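Local coordinates for Succinylglutamatedesuccinylase/aspartoacylase (Rhodobacter sphaeroides 2.4.1, PDB 3CDX), which probably acts as a metal-dependent hydrolase of linear amide or ester bonds, as in the succinylglutamate desuccinylase/aspartoacylase family, at residues P44-L58 with L80-A94. Numbering follows the deposited sequence.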
loop_
_atom_site.group_PDB
_atom_site.type_symbol
_atom_site.label_atom_id
_atom_site.label_comp_id
_atom_site.label_asym_id
_atom_site.label_seq_id
_atom_site.Cartn_x
_atom_site.Cartn_y
_atom_site.Cartn_z
ATOM N N PRO A 44 11.515 23.707 11.291
ATOM C CA PRO A 44 12.535 24.643 11.816
ATOM C C PRO A 44 12.662 25.998 11.075
ATOM O O PRO A 44 12.746 26.037 9.845
ATOM C CB PRO A 44 13.847 23.835 11.749
ATOM C CG PRO A 44 13.565 22.648 10.882
ATOM C CD PRO A 44 12.092 22.394 10.908
ATOM N N ILE A 45 12.667 27.083 11.857
ATOM C CA ILE A 45 12.869 28.467 11.364
ATOM C C ILE A 45 13.778 29.216 12.349
ATOM O O ILE A 45 13.501 29.236 13.564
ATOM C CB ILE A 45 11.555 29.316 11.320
ATOM C CG1 ILE A 45 10.488 28.705 10.430
ATOM C CG2 ILE A 45 11.849 30.782 10.864
ATOM C CD1 ILE A 45 9.114 29.408 10.574
ATOM N N THR A 46 14.872 29.780 11.821
ATOM C CA THR A 46 15.807 30.610 12.568
ATOM C C THR A 46 15.835 31.977 11.880
ATOM O O THR A 46 15.906 32.073 10.639
ATOM C CB THR A 46 17.250 30.013 12.613
ATOM O OG1 THR A 46 17.213 28.684 13.150
ATOM C CG2 THR A 46 18.171 30.849 13.530
ATOM N N VAL A 47 15.736 33.031 12.690
ATOM C CA VAL A 47 15.798 34.413 12.188
ATOM C C VAL A 47 16.824 35.152 13.012
ATOM O O VAL A 47 16.822 35.062 14.259
ATOM C CB VAL A 47 14.424 35.155 12.195
ATOM C CG1 VAL A 47 13.885 35.316 13.616
ATOM C CG2 VAL A 47 14.535 36.542 11.523
ATOM N N VAL A 48 17.726 35.827 12.298
ATOM C CA VAL A 48 18.683 36.754 12.902
ATOM C C VAL A 48 18.373 38.148 12.337
ATOM O O VAL A 48 18.355 38.354 11.116
ATOM C CB VAL A 48 20.169 36.345 12.609
ATOM C CG1 VAL A 48 21.139 37.357 13.178
ATOM C CG2 VAL A 48 20.484 34.965 13.168
ATOM N N LYS A 49 18.125 39.095 13.237
ATOM C CA LYS A 49 17.886 40.478 12.855
ATOM C C LYS A 49 18.810 41.406 13.658
ATOM O O LYS A 49 18.897 41.319 14.873
ATOM C CB LYS A 49 16.412 40.837 13.045
ATOM C CG LYS A 49 15.998 42.223 12.511
ATOM C CD LYS A 49 14.523 42.499 12.773
ATOM C CE LYS A 49 14.246 43.974 13.085
ATOM N NZ LYS A 49 14.586 44.847 11.960
ATOM N N ASN A 50 19.500 42.289 12.950
ATOM C CA ASN A 50 20.343 43.304 13.579
ATOM C C ASN A 50 20.505 44.479 12.643
ATOM O O ASN A 50 20.674 44.315 11.416
ATOM C CB ASN A 50 21.727 42.733 13.911
ATOM C CG ASN A 50 22.606 43.700 14.722
ATOM O OD1 ASN A 50 22.245 44.123 15.814
ATOM N ND2 ASN A 50 23.786 44.016 14.191
ATOM N N GLY A 51 20.453 45.671 13.231
ATOM C CA GLY A 51 20.866 46.888 12.550
ATOM C C GLY A 51 19.968 47.166 11.384
ATOM O O GLY A 51 18.742 47.078 11.503
ATOM N N SER A 52 20.589 47.430 10.242
ATOM C CA SER A 52 19.879 47.943 9.100
ATOM C C SER A 52 20.316 47.272 7.797
ATOM O O SER A 52 21.509 47.234 7.465
ATOM C CB SER A 52 20.114 49.460 9.014
ATOM O OG SER A 52 18.990 50.114 8.464
ATOM N N GLY A 53 19.351 46.777 7.033
ATOM C CA GLY A 53 19.661 46.132 5.740
ATOM C C GLY A 53 18.506 45.318 5.191
ATOM O O GLY A 53 17.419 45.314 5.783
ATOM N N PRO A 54 18.728 44.659 4.038
ATOM C CA PRO A 54 17.710 43.878 3.344
ATOM C C PRO A 54 17.485 42.517 4.017
ATOM O O PRO A 54 18.264 42.106 4.917
ATOM C CB PRO A 54 18.290 43.715 1.937
ATOM C CG PRO A 54 19.760 43.764 2.121
ATOM C CD PRO A 54 20.008 44.678 3.300
ATOM N N THR A 55 16.402 41.843 3.621
ATOM C CA THR A 55 16.110 40.538 4.200
ATOM C C THR A 55 16.507 39.489 3.177
ATOM O O THR A 55 16.074 39.571 2.034
ATOM C CB THR A 55 14.623 40.397 4.600
ATOM O OG1 THR A 55 14.334 41.258 5.720
ATOM C CG2 THR A 55 14.280 38.905 4.993
ATOM N N VAL A 56 17.323 38.515 3.601
ATOM C CA VAL A 56 17.664 37.363 2.760
ATOM C C VAL A 56 16.950 36.116 3.246
ATOM O O VAL A 56 17.105 35.711 4.381
ATOM C CB VAL A 56 19.197 37.107 2.743
ATOM C CG1 VAL A 56 19.521 35.845 1.963
ATOM C CG2 VAL A 56 19.946 38.360 2.185
ATOM N N LEU A 57 16.166 35.494 2.369
ATOM C CA LEU A 57 15.447 34.282 2.754
ATOM C C LEU A 57 16.093 33.081 2.090
ATOM O O LEU A 57 16.230 33.043 0.858
ATOM C CB LEU A 57 13.959 34.398 2.419
ATOM C CG LEU A 57 13.092 33.125 2.403
ATOM C CD1 LEU A 57 12.891 32.510 3.809
ATOM C CD2 LEU A 57 11.765 33.414 1.713
ATOM N N LEU A 58 16.459 32.101 2.922
ATOM C CA LEU A 58 17.206 30.893 2.530
ATOM C C LEU A 58 16.342 29.673 2.827
ATOM O O LEU A 58 15.975 29.433 3.999
ATOM C CB LEU A 58 18.543 30.805 3.307
ATOM C CG LEU A 58 19.530 31.979 3.093
ATOM C CD1 LEU A 58 20.692 31.852 3.981
ATOM C CD2 LEU A 58 19.944 32.157 1.623
ATOM N N LEU A 80 25.408 31.440 12.720
ATOM C CA LEU A 80 25.224 32.882 12.482
ATOM C C LEU A 80 24.740 33.683 13.702
ATOM O O LEU A 80 23.777 33.305 14.350
ATOM C CB LEU A 80 24.261 33.096 11.298
ATOM C CG LEU A 80 24.009 34.517 10.766
ATOM C CD1 LEU A 80 25.258 35.154 10.137
ATOM C CD2 LEU A 80 22.829 34.545 9.799
ATOM N N ARG A 81 25.386 34.810 13.992
ATOM C CA ARG A 81 25.069 35.624 15.198
ATOM C C ARG A 81 24.535 37.011 14.853
ATOM O O ARG A 81 24.944 37.597 13.855
ATOM C CB ARG A 81 26.300 35.786 16.092
ATOM C CG ARG A 81 26.813 34.510 16.744
ATOM C CD ARG A 81 28.277 34.668 17.149
ATOM N NE ARG A 81 29.220 34.702 16.009
ATOM C CZ ARG A 81 30.243 35.573 15.889
ATOM N NH1 ARG A 81 30.438 36.518 16.812
ATOM N NH2 ARG A 81 31.052 35.531 14.826
ATOM N N PRO A 82 23.624 37.547 15.683
ATOM C CA PRO A 82 23.018 38.860 15.385
ATOM C C PRO A 82 24.029 39.981 15.129
ATOM O O PRO A 82 23.831 40.819 14.247
ATOM C CB PRO A 82 22.126 39.145 16.609
ATOM C CG PRO A 82 21.931 37.842 17.275
ATOM C CD PRO A 82 23.086 36.947 16.924
ATOM N N GLU A 83 25.143 39.940 15.850
ATOM C CA GLU A 83 26.173 40.948 15.732
ATOM C C GLU A 83 26.946 40.941 14.406
ATOM O O GLU A 83 27.595 41.939 14.085
ATOM C CB GLU A 83 27.132 40.844 16.920
ATOM C CG GLU A 83 28.140 39.731 16.765
ATOM C CD GLU A 83 28.699 39.283 18.090
ATOM O OE1 GLU A 83 27.902 38.883 18.971
ATOM O OE2 GLU A 83 29.942 39.324 18.247
ATOM N N GLU A 84 26.906 39.851 13.633
ATOM C CA GLU A 84 27.563 39.881 12.305
ATOM C C GLU A 84 26.636 40.427 11.217
ATOM O O GLU A 84 27.043 40.562 10.050
ATOM C CB GLU A 84 28.037 38.492 11.847
ATOM C CG GLU A 84 28.612 37.554 12.897
ATOM C CD GLU A 84 28.675 36.122 12.383
ATOM O OE1 GLU A 84 29.420 35.880 11.406
ATOM O OE2 GLU A 84 27.980 35.238 12.947
ATOM N N VAL A 85 25.397 40.725 11.594
ATOM C CA VAL A 85 24.312 40.976 10.638
ATOM C C VAL A 85 23.865 42.436 10.551
ATOM O O VAL A 85 23.684 43.101 11.575
ATOM C CB VAL A 85 23.125 40.020 10.942
ATOM C CG1 VAL A 85 21.807 40.484 10.344
ATOM C CG2 VAL A 85 23.480 38.624 10.462
ATOM N N GLN A 86 23.728 42.924 9.316
ATOM C CA GLN A 86 23.111 44.220 9.032
ATOM C C GLN A 86 21.922 44.065 8.101
ATOM O O GLN A 86 22.038 44.113 6.867
ATOM C CB GLN A 86 24.136 45.250 8.519
ATOM C CG GLN A 86 25.125 45.723 9.592
ATOM C CD GLN A 86 24.494 46.617 10.653
ATOM O OE1 GLN A 86 23.640 47.462 10.349
ATOM N NE2 GLN A 86 24.911 46.434 11.906
ATOM N N GLY A 87 20.768 43.841 8.724
ATOM C CA GLY A 87 19.569 43.489 8.005
ATOM C C GLY A 87 18.895 42.302 8.674
ATOM O O GLY A 87 18.745 42.265 9.897
ATOM N N ARG A 88 18.505 41.314 7.864
ATOM C CA ARG A 88 17.718 40.183 8.374
ATOM C C ARG A 88 17.922 38.950 7.513
ATOM O O ARG A 88 17.854 39.029 6.279
ATOM C CB ARG A 88 16.230 40.537 8.474
ATOM C CG ARG A 88 15.383 39.457 9.192
ATOM C CD ARG A 88 13.947 39.907 9.492
ATOM N NE ARG A 88 13.347 40.529 8.317
ATOM C CZ ARG A 88 12.140 41.077 8.282
ATOM N NH1 ARG A 88 11.714 41.630 7.156
ATOM N NH2 ARG A 88 11.359 41.084 9.358
ATOM N N VAL A 89 18.194 37.830 8.195
ATOM C CA VAL A 89 18.353 36.498 7.585
ATOM C C VAL A 89 17.280 35.548 8.166
ATOM O O VAL A 89 17.203 35.353 9.379
ATOM C CB VAL A 89 19.756 35.912 7.824
ATOM C CG1 VAL A 89 19.945 34.594 7.038
ATOM C CG2 VAL A 89 20.858 36.950 7.417
ATOM N N ILE A 90 16.445 35.017 7.274
ATOM C CA ILE A 90 15.444 33.989 7.596
ATOM C C ILE A 90 15.845 32.655 6.948
ATOM O O ILE A 90 16.028 32.585 5.727
ATOM C CB ILE A 90 14.050 34.452 7.151
ATOM C CG1 ILE A 90 13.711 35.792 7.843
ATOM C CG2 ILE A 90 12.931 33.336 7.454
ATOM C CD1 ILE A 90 12.591 36.544 7.214
ATOM N N MET A 91 15.957 31.604 7.764
ATOM C CA MET A 91 16.536 30.299 7.359
ATOM C C MET A 91 15.566 29.171 7.661
ATOM O O MET A 91 15.224 28.955 8.814
ATOM C CB MET A 91 17.881 30.054 8.065
ATOM C CG MET A 91 18.995 31.051 7.568
ATOM S SD MET A 91 20.469 31.239 8.629
ATOM C CE MET A 91 19.690 31.987 10.063
ATOM N N LEU A 92 15.068 28.517 6.600
ATOM C CA LEU A 92 14.209 27.319 6.722
ATOM C C LEU A 92 14.931 26.245 5.993
ATOM O O LEU A 92 14.703 26.073 4.809
ATOM C CB LEU A 92 12.793 27.524 6.112
ATOM C CG LEU A 92 11.854 28.376 6.978
ATOM C CD1 LEU A 92 12.151 29.881 6.792
ATOM C CD2 LEU A 92 10.362 28.122 6.709
ATOM N N PRO A 93 15.825 25.515 6.685
ATOM C CA PRO A 93 16.636 24.515 5.989
ATOM C C PRO A 93 15.862 23.275 5.590
ATOM O O PRO A 93 16.327 22.525 4.751
ATOM C CB PRO A 93 17.650 24.094 7.049
ATOM C CG PRO A 93 16.922 24.301 8.351
ATOM C CD PRO A 93 16.141 25.567 8.135
ATOM N N ALA A 94 14.706 23.061 6.184
ATOM C CA ALA A 94 14.014 21.783 6.034
ATOM C C ALA A 94 12.511 22.005 5.948
ATOM O O ALA A 94 11.796 21.755 6.883
ATOM C CB ALA A 94 14.389 20.858 7.204
HETATM O O HOH W 1 16.300 26.979 11.170
HETATM O O HOH W 2 17.632 44.573 10.599
#
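R88 grips T55 side-on: NE and NH1 both donate to T55 OG1, at 2.9 Å from NE, with the hydroxyl oxygen at the edge of the guanidinium and close to its plane. The bend at chi3 (47°) turns the NE/NH1 edge of the guanidinium toward T55, while CG of R88 packs on V47 CG2 at 3.8 Å. NH2 bonds to the carbonyl of F17, which fixes the outer end. Cut back to an alanine here, the side chain would probably leave T55 OG1 without these two donors and F17 O without this bond. On the same face I90 spans the two neighbours, CG1 against V47 CG2, CG2 against L57 CD1 and CD1 against T55 CG2. On the other face V48 CG1 meets V85 CG2 at 3.8 Å, and the methyl CE of M91 rests 4.0 Å from T46 CG2; helix 68-79 covers T46 and M91. At the turn, N50 ND2 donates to V85 O (2.8 Å), a bond lying near the amide plane, and S52 N reaches Q86 OE1 from above its carbonyl plane. Backbone ladders hold this register: strand 87-92 pairs antiparallel with 44-50 (M91 N to T46 O, 2.9 Å) and parallel with 55-58 (L58 N to I90 O, 2.9 Å). Strand 87-92 thus sits between both arms of 44-58, returning from helix 68-79 in a beta-alpha-beta unit of the zinc-exopeptidase-like catalytic domain.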